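Local coordinates for protein probable arylamine n-acetyl transferase (Mycobacterium abscessus, PDB 4GUZ) that probably transfers the acetyl group of acetyl-CoA to arylamine substrates, at residues R37-H42 with C130-G135; H42-K47 with S137-I142; W48-A53 with T218-Q223; D234-H239 with E279-Q284. All blocks are in the same frame, centred on the assembly; numbering follows the deposited sequence.

Contact 1: residues R37-H42 with C130-G135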
loop_
_atom_site.group_PDB
_atom_site.type_symbol
_atom_site.label_atom_id
_atom_site.label_comp_id
_atom_site.label_asym_id
_atom_site.label_seq_id
_atom_site.Cartn_x
_atom_site.Cartn_y
_atom_site.Cartn_z
ATOM N N ARG A 37 -14.099 6.463 -5.482
ATOM C CA ARG A 37 -13.502 6.466 -6.824
ATOM C C ARG A 37 -11.991 6.693 -6.755
ATOM O O ARG A 37 -11.263 6.101 -7.549
ATOM C CB ARG A 37 -14.170 7.504 -7.735
ATOM C CG ARG A 37 -15.644 7.166 -8.030
ATOM C CD ARG A 37 -16.215 7.818 -9.291
ATOM N NE ARG A 37 -15.940 9.255 -9.421
ATOM C CZ ARG A 37 -16.507 10.221 -8.701
ATOM N NH1 ARG A 37 -17.376 9.923 -7.740
ATOM N NH2 ARG A 37 -16.186 11.491 -8.917
ATOM N N LEU A 38 -11.525 7.505 -5.779
ATOM C CA LEU A 38 -10.096 7.813 -5.579
ATOM C C LEU A 38 -9.340 6.567 -5.144
ATOM O O LEU A 38 -8.331 6.222 -5.744
ATOM C CB LEU A 38 -9.889 8.919 -4.539
ATOM C CG LEU A 38 -10.202 10.357 -4.938
ATOM C CD1 LEU A 38 -10.083 11.260 -3.745
ATOM C CD2 LEU A 38 -9.258 10.856 -6.021
ATOM N N GLN A 39 -9.844 5.883 -4.120
ATOM C CA GLN A 39 -9.189 4.682 -3.634
ATOM C C GLN A 39 -9.183 3.563 -4.699
ATOM O O GLN A 39 -8.135 2.961 -4.922
ATOM C CB GLN A 39 -9.835 4.189 -2.337
ATOM C CG GLN A 39 -9.128 2.936 -1.815
ATOM C CD GLN A 39 -9.227 2.703 -0.333
ATOM O OE1 GLN A 39 -9.580 3.584 0.448
ATOM N NE2 GLN A 39 -8.707 1.568 0.099
ATOM N N ARG A 40 -10.327 3.284 -5.352
ATOM C CA ARG A 40 -10.374 2.227 -6.360
ATOM C C ARG A 40 -9.354 2.478 -7.477
ATOM O O ARG A 40 -8.601 1.573 -7.816
ATOM C CB ARG A 40 -11.793 2.059 -6.940
ATOM C CG ARG A 40 -11.955 0.747 -7.704
ATOM C CD ARG A 40 -13.356 0.557 -8.234
ATOM N NE ARG A 40 -13.448 -0.526 -9.222
ATOM C CZ ARG A 40 -13.954 -1.732 -8.984
ATOM N NH1 ARG A 40 -14.394 -2.048 -7.771
ATOM N NH2 ARG A 40 -14.032 -2.629 -9.959
ATOM N N GLY A 41 -9.321 3.698 -8.007
ATOM C CA GLY A 41 -8.394 4.073 -9.072
ATOM C C GLY A 41 -6.939 4.002 -8.639
ATOM O O GLY A 41 -6.089 3.544 -9.406
ATOM N N HIS A 42 -6.641 4.464 -7.419
ATOM C CA HIS A 42 -5.268 4.476 -6.878
ATOM C C HIS A 42 -4.756 3.041 -6.740
ATOM O O HIS A 42 -3.686 2.707 -7.276
ATOM C CB HIS A 42 -5.182 5.237 -5.523
ATOM C CG HIS A 42 -3.822 5.198 -4.881
ATOM N ND1 HIS A 42 -3.015 6.314 -4.835
ATOM C CD2 HIS A 42 -3.155 4.151 -4.328
ATOM C CE1 HIS A 42 -1.884 5.916 -4.274
ATOM N NE2 HIS A 42 -1.925 4.620 -3.954
ATOM N N CYS A 130 -8.658 4.210 4.822
ATOM C CA CYS A 130 -8.170 4.149 3.446
ATOM C C CYS A 130 -6.804 3.463 3.451
ATOM O O CYS A 130 -5.756 4.113 3.591
ATOM C CB CYS A 130 -8.117 5.532 2.803
ATOM S SG CYS A 130 -9.739 6.327 2.633
ATOM N N ASP A 131 -6.823 2.129 3.312
ATOM C CA ASP A 131 -5.596 1.310 3.280
ATOM C C ASP A 131 -5.199 1.175 1.821
ATOM O O ASP A 131 -5.516 0.183 1.159
ATOM C CB ASP A 131 -5.856 -0.031 3.946
ATOM C CG ASP A 131 -4.603 -0.847 4.220
ATOM O OD1 ASP A 131 -3.495 -0.361 3.901
ATOM O OD2 ASP A 131 -4.736 -1.964 4.747
ATOM N N VAL A 132 -4.566 2.215 1.292
ATOM C CA VAL A 132 -4.286 2.324 -0.150
ATOM C C VAL A 132 -2.925 1.757 -0.600
ATOM O O VAL A 132 -2.737 1.558 -1.801
ATOM C CB VAL A 132 -4.426 3.787 -0.658
ATOM C CG1 VAL A 132 -5.837 4.341 -0.399
ATOM C CG2 VAL A 132 -3.341 4.705 -0.076
ATOM N N GLY A 133 -2.000 1.564 0.329
ATOM C CA GLY A 133 -0.644 1.143 -0.010
ATOM C C GLY A 133 -0.165 -0.181 0.528
ATOM O O GLY A 133 1.030 -0.340 0.728
ATOM N N PHE A 134 -1.059 -1.175 0.666
ATOM C CA PHE A 134 -0.675 -2.490 1.174
ATOM C C PHE A 134 -0.224 -3.445 0.040
ATOM O O PHE A 134 0.446 -4.434 0.323
ATOM C CB PHE A 134 -1.841 -3.097 1.987
ATOM C CG PHE A 134 -1.537 -4.407 2.692
ATOM C CD1 PHE A 134 -0.857 -4.423 3.903
ATOM C CD2 PHE A 134 -1.942 -5.623 2.142
ATOM C CE1 PHE A 134 -0.578 -5.634 4.551
ATOM C CE2 PHE A 134 -1.655 -6.835 2.788
ATOM C CZ PHE A 134 -0.977 -6.832 3.987
ATOM N N GLY A 135 -0.525 -3.125 -1.211
ATOM C CA GLY A 135 -0.180 -3.998 -2.337
ATOM C C GLY A 135 -1.445 -4.751 -2.696
ATOM O O GLY A 135 -2.132 -4.362 -3.637
HETATM O O HOH W 1 -9.564 0.722 2.839
#
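Q39 and H42 both carry CG anti to the backbone N (chi1 -179° and 176°), which places each CG on the side of helix 32-45 that faces V132 in the loop after strand 126-130. This helix-on-loop packing lies behind the Cys-His-Asp triad characteristic of arylamine N-acetyltransferases, probably C79, H116 and D131 here. V132 touches both helix residues. Its CG1 lies 3.8 Å from Q39 CD, the two side chains crossing obliquely, while CG2 sits over one face of the H42 imidazole. The H42 CD2 corner also comes within 3.6 Å of V132 O, and the ring itself is fixed through its nitrogens, ND1 bonded to Y18 and NE2 to H82.

The extended Q39 chain carries its amide past V132 to the end of the strand, where OE1 is packed against C130, 3.4 Å from CB. On the other branch, NE2 bonds to P138 O and also donates to a water at 3.0 Å from Q39 NE2, which in turn accepts from D131 N. The helix thereby probably helps to position the D131 backbone through the water. CB of D131 points away from the helix, and the carboxylate is bonded elsewhere, OD1 to H116 and OD2 to H189. The water completes the link with a bond of 3.1 Å from D131 N.

Contact 2: residues H42-K47 with S137-I142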
loop_
_atom_site.group_PDB
_atom_site.type_symbol
_atom_site.label_atom_id
_atom_site.label_comp_id
_atom_site.label_asym_id
_atom_site.label_seq_id
_atom_site.Cartn_x
_atom_site.Cartn_y
_atom_site.Cartn_z
ATOM N N HIS A 42 -6.641 4.464 -7.419
ATOM C CA HIS A 42 -5.268 4.476 -6.878
ATOM C C HIS A 42 -4.756 3.041 -6.740
ATOM O O HIS A 42 -3.686 2.707 -7.276
ATOM C CB HIS A 42 -5.182 5.237 -5.523
ATOM C CG HIS A 42 -3.822 5.198 -4.881
ATOM N ND1 HIS A 42 -3.015 6.314 -4.835
ATOM C CD2 HIS A 42 -3.155 4.151 -4.328
ATOM C CE1 HIS A 42 -1.884 5.916 -4.274
ATOM N NE2 HIS A 42 -1.925 4.620 -3.954
ATOM N N VAL A 43 -5.539 2.197 -6.057
ATOM C CA VAL A 43 -5.171 0.804 -5.780
ATOM C C VAL A 43 -4.976 0.033 -7.104
ATOM O O VAL A 43 -3.977 -0.657 -7.249
ATOM C CB VAL A 43 -6.184 0.122 -4.825
ATOM C CG1 VAL A 43 -5.883 -1.361 -4.669
ATOM C CG2 VAL A 43 -6.184 0.805 -3.464
ATOM N N LEU A 44 -5.850 0.251 -8.088
ATOM C CA LEU A 44 -5.748 -0.449 -9.365
ATOM C C LEU A 44 -4.586 0.019 -10.273
ATOM O O LEU A 44 -4.017 -0.812 -10.979
ATOM C CB LEU A 44 -7.066 -0.322 -10.145
ATOM C CG LEU A 44 -8.218 -1.201 -9.656
ATOM C CD1 LEU A 44 -9.511 -0.865 -10.390
ATOM C CD2 LEU A 44 -7.879 -2.695 -9.771
ATOM N N ASN A 45 -4.217 1.309 -10.240
ATOM C CA ASN A 45 -3.224 1.828 -11.190
ATOM C C ASN A 45 -1.837 2.170 -10.606
ATOM O O ASN A 45 -0.838 2.016 -11.314
ATOM C CB ASN A 45 -3.796 3.064 -11.869
ATOM C CG ASN A 45 -5.031 2.747 -12.680
ATOM O OD1 ASN A 45 -4.954 2.161 -13.760
ATOM N ND2 ASN A 45 -6.196 3.109 -12.173
ATOM N N ILE A 46 -1.750 2.642 -9.352
ATOM C CA ILE A 46 -0.420 2.953 -8.789
ATOM C C ILE A 46 0.250 1.631 -8.480
ATOM O O ILE A 46 -0.321 0.802 -7.780
ATOM C CB ILE A 46 -0.475 3.892 -7.554
ATOM C CG1 ILE A 46 -1.341 5.172 -7.812
ATOM C CG2 ILE A 46 0.938 4.230 -7.062
ATOM C CD1 ILE A 46 -0.734 6.248 -8.754
ATOM N N LYS A 47 1.462 1.433 -9.017
ATOM C CA LYS A 47 2.159 0.161 -8.906
ATOM C C LYS A 47 2.739 -0.029 -7.527
ATOM O O LYS A 47 2.969 0.956 -6.815
ATOM C CB LYS A 47 3.205 0.030 -10.016
ATOM C CG LYS A 47 2.585 -0.223 -11.387
ATOM C CD LYS A 47 3.498 0.222 -12.519
ATOM C CE LYS A 47 2.895 0.030 -13.894
ATOM N NZ LYS A 47 1.661 0.834 -14.110
ATOM N N SER A 137 -4.221 -4.401 -1.437
ATOM C CA SER A 137 -5.028 -3.445 -0.730
ATOM C C SER A 137 -6.528 -3.575 -0.978
ATOM O O SER A 137 -6.955 -3.916 -2.085
ATOM C CB SER A 137 -4.615 -2.034 -1.162
ATOM O OG SER A 137 -3.688 -1.481 -0.248
ATOM N N PRO A 138 -7.348 -3.192 0.026
ATOM C CA PRO A 138 -8.780 -3.079 -0.214
ATOM C C PRO A 138 -9.010 -2.086 -1.343
ATOM O O PRO A 138 -8.257 -1.106 -1.479
ATOM C CB PRO A 138 -9.305 -2.538 1.121
ATOM C CG PRO A 138 -8.315 -3.002 2.125
ATOM C CD PRO A 138 -7.025 -2.776 1.408
ATOM N N LEU A 139 -9.994 -2.382 -2.211
ATOM C CA LEU A 139 -10.276 -1.529 -3.365
ATOM C C LEU A 139 -11.206 -0.409 -2.979
ATOM O O LEU A 139 -11.461 0.469 -3.790
ATOM C CB LEU A 139 -10.868 -2.337 -4.527
ATOM C CG LEU A 139 -9.983 -3.447 -5.116
ATOM C CD1 LEU A 139 -10.782 -4.335 -6.013
ATOM C CD2 LEU A 139 -8.836 -2.885 -5.919
ATOM N N ALA A 140 -11.718 -0.425 -1.740
ATOM C CA ALA A 140 -12.645 0.621 -1.316
ATOM C C ALA A 140 -12.365 1.052 0.119
ATOM O O ALA A 140 -11.879 0.219 0.902
ATOM C CB ALA A 140 -14.075 0.110 -1.440
ATOM N N PRO A 141 -12.690 2.315 0.508
ATOM C CA PRO A 141 -12.559 2.695 1.925
ATOM C C PRO A 141 -13.426 1.784 2.779
ATOM O O PRO A 141 -14.437 1.271 2.298
ATOM C CB PRO A 141 -13.069 4.144 1.968
ATOM C CG PRO A 141 -13.114 4.590 0.553
ATOM C CD PRO A 141 -13.320 3.404 -0.285
ATOM N N ILE A 142 -13.029 1.555 4.013
ATOM C CA ILE A 142 -13.761 0.664 4.907
ATOM C C ILE A 142 -14.291 1.477 6.068
ATOM O O ILE A 142 -13.510 2.157 6.745
ATOM C CB ILE A 142 -12.839 -0.518 5.367
ATOM C CG1 ILE A 142 -12.489 -1.460 4.180
ATOM C CG2 ILE A 142 -13.463 -1.305 6.527
ATOM C CD1 ILE A 142 -11.403 -2.531 4.479
#
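V43 and L44, on the last turn of helix 32-45, meet the loop that joins strands 126-130 and 142-143, an apolar helix-on-loop packing beside the probable active-site triad. V43 comes first; its CB points toward the loop, and its two methyls touch different residues of it. CG1, anti to the backbone N (chi1 174°), touches L139 CD2 at 3.6 Å and S137 CB at 3.8 Å. CG2 instead lies against the P138 carbonyl, 3.4 Å from V43 CG2 to P138 O. S137 presents CB to the valine, while its OG is bonded to F134 N and D131 O. L44 follows at the margin of the contact, its isobutyl end reaching back toward the loop. The L139 side chain crosses both helix residues at about a right angle, and a single methyl serves the two: L139 CD2 also meets L44 CD2, at 4.0 Å.

Contact 3: residues W48-A53 with T218-Q223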
loop_
_atom_site.group_PDB
_atom_site.type_symbol
_atom_site.label_atom_id
_atom_site.label_comp_id
_atom_site.label_asym_id
_atom_site.label_seq_id
_atom_site.Cartn_x
_atom_site.Cartn_y
_atom_site.Cartn_z
ATOM N N TRP A 48 2.935 -1.293 -7.123
ATOM C CA TRP A 48 3.431 -1.601 -5.780
ATOM C C TRP A 48 4.688 -2.436 -5.864
ATOM O O TRP A 48 4.671 -3.521 -6.430
ATOM C CB TRP A 48 2.361 -2.302 -4.926
ATOM C CG TRP A 48 2.612 -2.193 -3.440
ATOM C CD1 TRP A 48 1.978 -1.359 -2.570
ATOM C CD2 TRP A 48 3.626 -2.879 -2.674
ATOM N NE1 TRP A 48 2.465 -1.542 -1.297
ATOM C CE2 TRP A 48 3.522 -2.422 -1.342
ATOM C CE3 TRP A 48 4.608 -3.842 -2.981
ATOM C CZ2 TRP A 48 4.343 -2.907 -0.318
ATOM C CZ3 TRP A 48 5.450 -4.289 -1.973
ATOM C CH2 TRP A 48 5.300 -3.841 -0.655
ATOM N N GLU A 49 5.790 -1.924 -5.302
ATOM C CA GLU A 49 7.097 -2.598 -5.292
ATOM C C GLU A 49 8.041 -1.922 -4.301
ATOM O O GLU A 49 7.800 -0.784 -3.903
ATOM C CB GLU A 49 7.713 -2.617 -6.705
ATOM C CG GLU A 49 7.764 -1.238 -7.323
ATOM C CD GLU A 49 9.096 -0.779 -7.877
ATOM O OE1 GLU A 49 10.121 -0.908 -7.172
ATOM O OE2 GLU A 49 9.101 -0.237 -9.004
ATOM N N ASN A 50 9.134 -2.609 -3.945
ATOM C CA ASN A 50 10.145 -2.146 -2.982
ATOM C C ASN A 50 11.557 -2.160 -3.590
ATOM O O ASN A 50 12.530 -2.254 -2.828
ATOM C CB ASN A 50 10.130 -3.106 -1.766
ATOM C CG ASN A 50 10.699 -4.486 -2.095
ATOM O OD1 ASN A 50 10.671 -4.953 -3.251
ATOM N ND2 ASN A 50 11.321 -5.126 -1.112
ATOM N N LEU A 51 11.682 -2.125 -4.944
ATOM C CA LEU A 51 12.969 -2.319 -5.609
ATOM C C LEU A 51 14.016 -1.253 -5.268
ATOM O O LEU A 51 15.198 -1.576 -5.308
ATOM C CB LEU A 51 12.843 -2.498 -7.136
ATOM C CG LEU A 51 11.956 -3.691 -7.592
ATOM C CD1 LEU A 51 11.710 -3.682 -9.115
ATOM C CD2 LEU A 51 12.521 -5.018 -7.138
ATOM N N ASP A 52 13.602 -0.040 -4.838
ATOM C CA ASP A 52 14.536 0.990 -4.404
ATOM C C ASP A 52 15.222 0.574 -3.121
ATOM O O ASP A 52 16.421 0.833 -2.970
ATOM C CB ASP A 52 13.826 2.336 -4.235
ATOM C CG ASP A 52 13.617 3.082 -5.534
ATOM O OD1 ASP A 52 14.037 2.563 -6.602
ATOM O OD2 ASP A 52 12.996 4.156 -5.497
ATOM N N ALA A 53 14.493 -0.094 -2.208
ATOM C CA ALA A 53 15.047 -0.569 -0.932
ATOM C C ALA A 53 15.978 -1.742 -1.155
ATOM O O ALA A 53 17.034 -1.826 -0.512
ATOM C CB ALA A 53 13.928 -0.962 0.032
ATOM N N THR A 218 15.901 -6.327 1.887
ATOM C CA THR A 218 16.845 -7.113 1.094
ATOM C C THR A 218 16.253 -7.885 -0.095
ATOM O O THR A 218 17.001 -8.149 -1.039
ATOM C CB THR A 218 17.612 -8.090 2.004
ATOM O OG1 THR A 218 16.696 -8.787 2.855
ATOM C CG2 THR A 218 18.680 -7.380 2.850
ATOM N N ARG A 219 14.967 -8.281 -0.061
ATOM C CA ARG A 219 14.447 -9.106 -1.159
ATOM C C ARG A 219 13.228 -8.495 -1.839
ATOM O O ARG A 219 12.370 -7.941 -1.166
ATOM C CB ARG A 219 14.122 -10.502 -0.640
ATOM C CG ARG A 219 15.384 -11.286 -0.238
ATOM C CD ARG A 219 15.100 -12.369 0.776
ATOM N NE ARG A 219 14.026 -13.269 0.349
ATOM C CZ ARG A 219 14.205 -14.399 -0.323
ATOM N NH1 ARG A 219 15.424 -14.782 -0.677
ATOM N NH2 ARG A 219 13.164 -15.158 -0.645
ATOM N N ALA A 220 13.175 -8.598 -3.189
ATOM C CA ALA A 220 12.120 -8.055 -4.044
ATOM C C ALA A 220 10.725 -8.523 -3.619
ATOM O O ALA A 220 10.521 -9.693 -3.325
ATOM C CB ALA A 220 12.374 -8.438 -5.495
ATOM N N PHE A 221 9.792 -7.568 -3.509
ATOM C CA PHE A 221 8.391 -7.830 -3.188
ATOM C C PHE A 221 7.589 -6.904 -4.061
ATOM O O PHE A 221 7.735 -5.688 -3.959
ATOM C CB PHE A 221 8.072 -7.654 -1.696
ATOM C CG PHE A 221 6.902 -8.498 -1.227
ATOM C CD1 PHE A 221 7.043 -9.868 -1.032
ATOM C CD2 PHE A 221 5.669 -7.917 -0.952
ATOM C CE1 PHE A 221 5.957 -10.645 -0.602
ATOM C CE2 PHE A 221 4.599 -8.688 -0.467
ATOM C CZ PHE A 221 4.750 -10.044 -0.297
ATOM N N VAL A 222 6.847 -7.477 -5.004
ATOM C CA VAL A 222 6.072 -6.715 -5.986
ATOM C C VAL A 222 4.635 -7.220 -5.946
ATOM O O VAL A 222 4.407 -8.422 -5.817
ATOM C CB VAL A 222 6.729 -6.837 -7.392
ATOM C CG1 VAL A 222 5.970 -6.033 -8.429
ATOM C CG2 VAL A 222 8.199 -6.397 -7.351
ATOM N N GLN A 223 3.653 -6.300 -5.973
ATOM C CA GLN A 223 2.263 -6.739 -5.827
ATOM C C GLN A 223 1.335 -6.033 -6.785
ATOM O O GLN A 223 1.610 -4.909 -7.196
ATOM C CB GLN A 223 1.784 -6.500 -4.379
ATOM C CG GLN A 223 2.656 -7.147 -3.273
ATOM C CD GLN A 223 2.021 -6.937 -1.932
ATOM O OE1 GLN A 223 0.958 -7.477 -1.653
ATOM N NE2 GLN A 223 2.629 -6.100 -1.081
HETATM O O HOH W 2 1.326 -3.054 -9.010
#
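W48 and Q223 are joined by a nearly straight backbone bond, Q223 N to W48 O at 3.0 Å with 168° at the hydrogen, where the short, weakly bonded strand 48-49 runs antiparallel to strand 221-226 at the margin of a five-stranded sheet. A water extends the join, accepting from W48 N and donating to Q223 O, 2.6 Å from that carbonyl oxygen. Farther along, the backbone bond from N50 N to F221 O is weak, and the N50 side chain takes over much of the pairing. Its chi1 of 71° sets CG between the backbone N and carbonyl carbon. The amide bonds twice to the partner chain: OD1 accepts from F221 N at 2.8 Å, and ND2 donates to R219 O at 3.0 Å, with that oxygen close to the amide plane. ND2 has a second acceptor in F216 O.

E49 turns its carboxylate away from the strand pair; OE1 accepts from L51 N at the start of helix 51-56, and OE2 forms a salt bridge with R75 and accepts from G76 N. On the opposite side of the strand, the W48 indole donates through NE1 to G133 O and stacks with H82. Q223 lies alongside it, and the amide, its plane 72° from the ring, places NE2 over one face toward the rim, 3.5 Å from W48 CZ3; NE2 also makes a weak hydrogen bond to F134 O. That same CZ3 touches the edge of the F221 ring, 3.8 Å from CD2.

Contact 4: residues D234-H239 with E279-Q284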
loop_
_atom_site.group_PDB
_atom_site.type_symbol
_atom_site.label_atom_id
_atom_site.label_comp_id
_atom_site.label_asym_id
_atom_site.label_seq_id
_atom_site.Cartn_x
_atom_site.Cartn_y
_atom_site.Cartn_z
ATOM N N ASP A 234 7.430 -12.788 -4.878
ATOM C CA ASP A 234 8.105 -12.897 -3.598
ATOM C C ASP A 234 9.536 -13.322 -3.929
ATOM O O ASP A 234 9.809 -14.512 -4.106
ATOM C CB ASP A 234 7.353 -13.891 -2.680
ATOM C CG ASP A 234 7.868 -13.940 -1.252
ATOM O OD1 ASP A 234 8.826 -13.199 -0.940
ATOM O OD2 ASP A 234 7.310 -14.727 -0.439
ATOM N N HIS A 235 10.410 -12.317 -4.141
ATOM C CA HIS A 235 11.814 -12.456 -4.556
ATOM C C HIS A 235 11.811 -12.975 -6.009
ATOM O O HIS A 235 11.579 -12.170 -6.914
ATOM C CB HIS A 235 12.637 -13.327 -3.578
ATOM C CG HIS A 235 14.116 -13.251 -3.781
ATOM N ND1 HIS A 235 14.783 -12.039 -3.796
ATOM C CD2 HIS A 235 15.021 -14.249 -3.910
ATOM C CE1 HIS A 235 16.063 -12.336 -3.964
ATOM N NE2 HIS A 235 16.258 -13.649 -4.030
ATOM N N ARG A 236 11.968 -14.293 -6.228
ATOM C CA ARG A 236 11.930 -14.907 -7.567
ATOM C C ARG A 236 10.702 -15.839 -7.726
ATOM O O ARG A 236 10.547 -16.495 -8.756
ATOM C CB ARG A 236 13.232 -15.694 -7.823
ATOM C CG ARG A 236 14.424 -14.816 -8.193
ATOM C CD ARG A 236 15.743 -15.578 -8.121
ATOM N NE ARG A 236 15.753 -16.782 -8.957
ATOM C CZ ARG A 236 16.803 -17.586 -9.114
ATOM N NH1 ARG A 236 17.952 -17.318 -8.502
ATOM N NH2 ARG A 236 16.716 -18.655 -9.894
ATOM N N GLU A 237 9.862 -15.931 -6.691
ATOM C CA GLU A 237 8.689 -16.798 -6.718
ATOM C C GLU A 237 7.470 -16.005 -7.123
ATOM O O GLU A 237 7.096 -15.064 -6.429
ATOM C CB GLU A 237 8.460 -17.444 -5.347
ATOM C CG GLU A 237 7.559 -18.667 -5.390
ATOM C CD GLU A 237 8.145 -19.934 -5.992
ATOM O OE1 GLU A 237 9.386 -20.091 -6.006
ATOM O OE2 GLU A 237 7.348 -20.832 -6.327
ATOM N N LEU A 238 6.842 -16.393 -8.224
ATOM C CA LEU A 238 5.649 -15.680 -8.677
ATOM C C LEU A 238 4.428 -16.374 -8.163
ATOM O O LEU A 238 4.203 -17.524 -8.514
ATOM C CB LEU A 238 5.601 -15.579 -10.212
ATOM C CG LEU A 238 4.397 -14.804 -10.807
ATOM C CD1 LEU A 238 4.386 -13.326 -10.371
ATOM C CD2 LEU A 238 4.394 -14.909 -12.332
ATOM N N HIS A 239 3.624 -15.670 -7.363
ATOM C CA HIS A 239 2.360 -16.161 -6.815
ATOM C C HIS A 239 1.205 -15.623 -7.664
ATOM O O HIS A 239 1.128 -14.414 -7.903
ATOM C CB HIS A 239 2.173 -15.733 -5.339
ATOM C CG HIS A 239 3.161 -16.313 -4.376
ATOM N ND1 HIS A 239 2.744 -16.952 -3.223
ATOM C CD2 HIS A 239 4.514 -16.306 -4.404
ATOM C CE1 HIS A 239 3.848 -17.332 -2.601
ATOM N NE2 HIS A 239 4.938 -16.951 -3.265
ATOM N N GLU A 279 21.895 -9.291 -10.095
ATOM C CA GLU A 279 22.937 -9.665 -9.132
ATOM C C GLU A 279 22.298 -10.034 -7.803
ATOM O O GLU A 279 22.674 -11.054 -7.223
ATOM C CB GLU A 279 23.976 -8.538 -8.948
ATOM C CG GLU A 279 24.902 -8.355 -10.143
ATOM C CD GLU A 279 25.954 -7.261 -10.053
ATOM O OE1 GLU A 279 26.239 -6.777 -8.933
ATOM O OE2 GLU A 279 26.513 -6.904 -11.114
ATOM N N ARG A 280 21.302 -9.236 -7.339
ATOM C CA ARG A 280 20.551 -9.533 -6.106
ATOM C C ARG A 280 19.769 -10.852 -6.268
ATOM O O ARG A 280 19.724 -11.661 -5.340
ATOM C CB ARG A 280 19.577 -8.391 -5.745
ATOM C CG ARG A 280 20.218 -7.030 -5.475
ATOM C CD ARG A 280 20.784 -6.899 -4.065
ATOM N NE ARG A 280 21.010 -5.498 -3.695
ATOM C CZ ARG A 280 22.115 -4.807 -3.970
ATOM N NH1 ARG A 280 23.118 -5.377 -4.628
ATOM N NH2 ARG A 280 22.221 -3.541 -3.594
ATOM N N LEU A 281 19.202 -11.078 -7.469
ATOM C CA LEU A 281 18.425 -12.272 -7.815
ATOM C C LEU A 281 19.308 -13.534 -7.969
ATOM O O LEU A 281 18.876 -14.610 -7.564
ATOM C CB LEU A 281 17.607 -12.035 -9.100
ATOM C CG LEU A 281 16.602 -10.865 -9.079
ATOM C CD1 LEU A 281 16.117 -10.544 -10.468
ATOM C CD2 LEU A 281 15.428 -11.117 -8.123
ATOM N N ALA A 282 20.528 -13.408 -8.531
ATOM C CA ALA A 282 21.443 -14.546 -8.720
ATOM C C ALA A 282 22.255 -14.895 -7.446
ATOM O O ALA A 282 22.936 -15.927 -7.426
ATOM C CB ALA A 282 22.398 -14.261 -9.869
ATOM N N GLU A 283 22.159 -14.052 -6.390
ATOM C CA GLU A 283 22.869 -14.171 -5.110
ATOM C C GLU A 283 22.668 -15.513 -4.414
ATOM O O GLU A 283 21.601 -16.122 -4.531
ATOM C CB GLU A 283 22.445 -13.055 -4.145
ATOM C CG GLU A 283 23.521 -12.018 -3.896
ATOM C CD GLU A 283 23.199 -11.027 -2.794
ATOM O OE1 GLU A 283 22.921 -11.470 -1.655
ATOM O OE2 GLU A 283 23.264 -9.805 -3.056
ATOM N N GLN A 284 23.713 -15.938 -3.658
ATOM C CA GLN A 284 23.817 -17.172 -2.864
ATOM C C GLN A 284 23.665 -18.403 -3.766
ATOM O O GLN A 284 23.939 -19.529 -3.351
ATOM C CB GLN A 284 22.797 -17.193 -1.704
ATOM C CG GLN A 284 22.965 -16.068 -0.687
ATOM C CD GLN A 284 21.645 -15.603 -0.117
ATOM O OE1 GLN A 284 20.708 -15.243 -0.845
ATOM N NE2 GLN A 284 21.561 -15.548 1.204
#
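R236 and L281 form the close part of this contact. CB of R236 points toward the helix, and the side chain crosses that of L281 obliquely, CG lying 3.8 Å from L281 CD2. Beyond it the chain bends at chi3 (56°), which sets NE; NH1 donates to L281 O at 3.0 Å, with 149° at the hydrogen. The carbonyl approaches the edge of the guanidinium, somewhat tilted from its plane, and CD is packed against the same oxygen, 3.3 Å from R236 CD to L281 O. NE is bonded separately to L252 O, so the arginine is gripped from two parts of the chain. L281 is buried, with V257 of helix 254-263 also against its side chain.

The two segments are the tip of a beta hairpin and the C-terminal end of helix 271-282. A type II' turn from D234 to E237 links strands 229-234 and 237-242, placing H235 and R236 at its corners, where they face the last turn of the helix.

Contacts are looser on the H235 side. Its imidazole brings only CE1 near the helix, 4.0 Å from R280 O, which lies near the plane of the ring at its edge. R280 turns its own side chain away, where NE bonds to V54 O. The chain end beyond is exposed: A282 directs its CB away from the hairpin, and its CA comes no closer than 4.5 Å to R236 NH1.

How the contacts relate
From the N terminus, helix 32-45 enters contact 1 and then, through its final turn, contact 2; H42 belongs to both. Strand 48-49 and helix 51-56 follow directly into contact 3. The chain returns to the first two through the loop between strands 126-130 and 142-143, and to the third only at strand 221-226, so contacts 1, 2 and 3 cross one another, closing loops of 87, 89 and 164 residues. Contacts 1 and 2 tie the helix to the eight-stranded sheet's connecting loop, whereas contact 3 completes the five-stranded sheet. Contact 4 follows in series, closing a loop of 39 residues and joining a hairpin of that sheet to the C-terminal helix; A220 O and H235 N link it to contact 3.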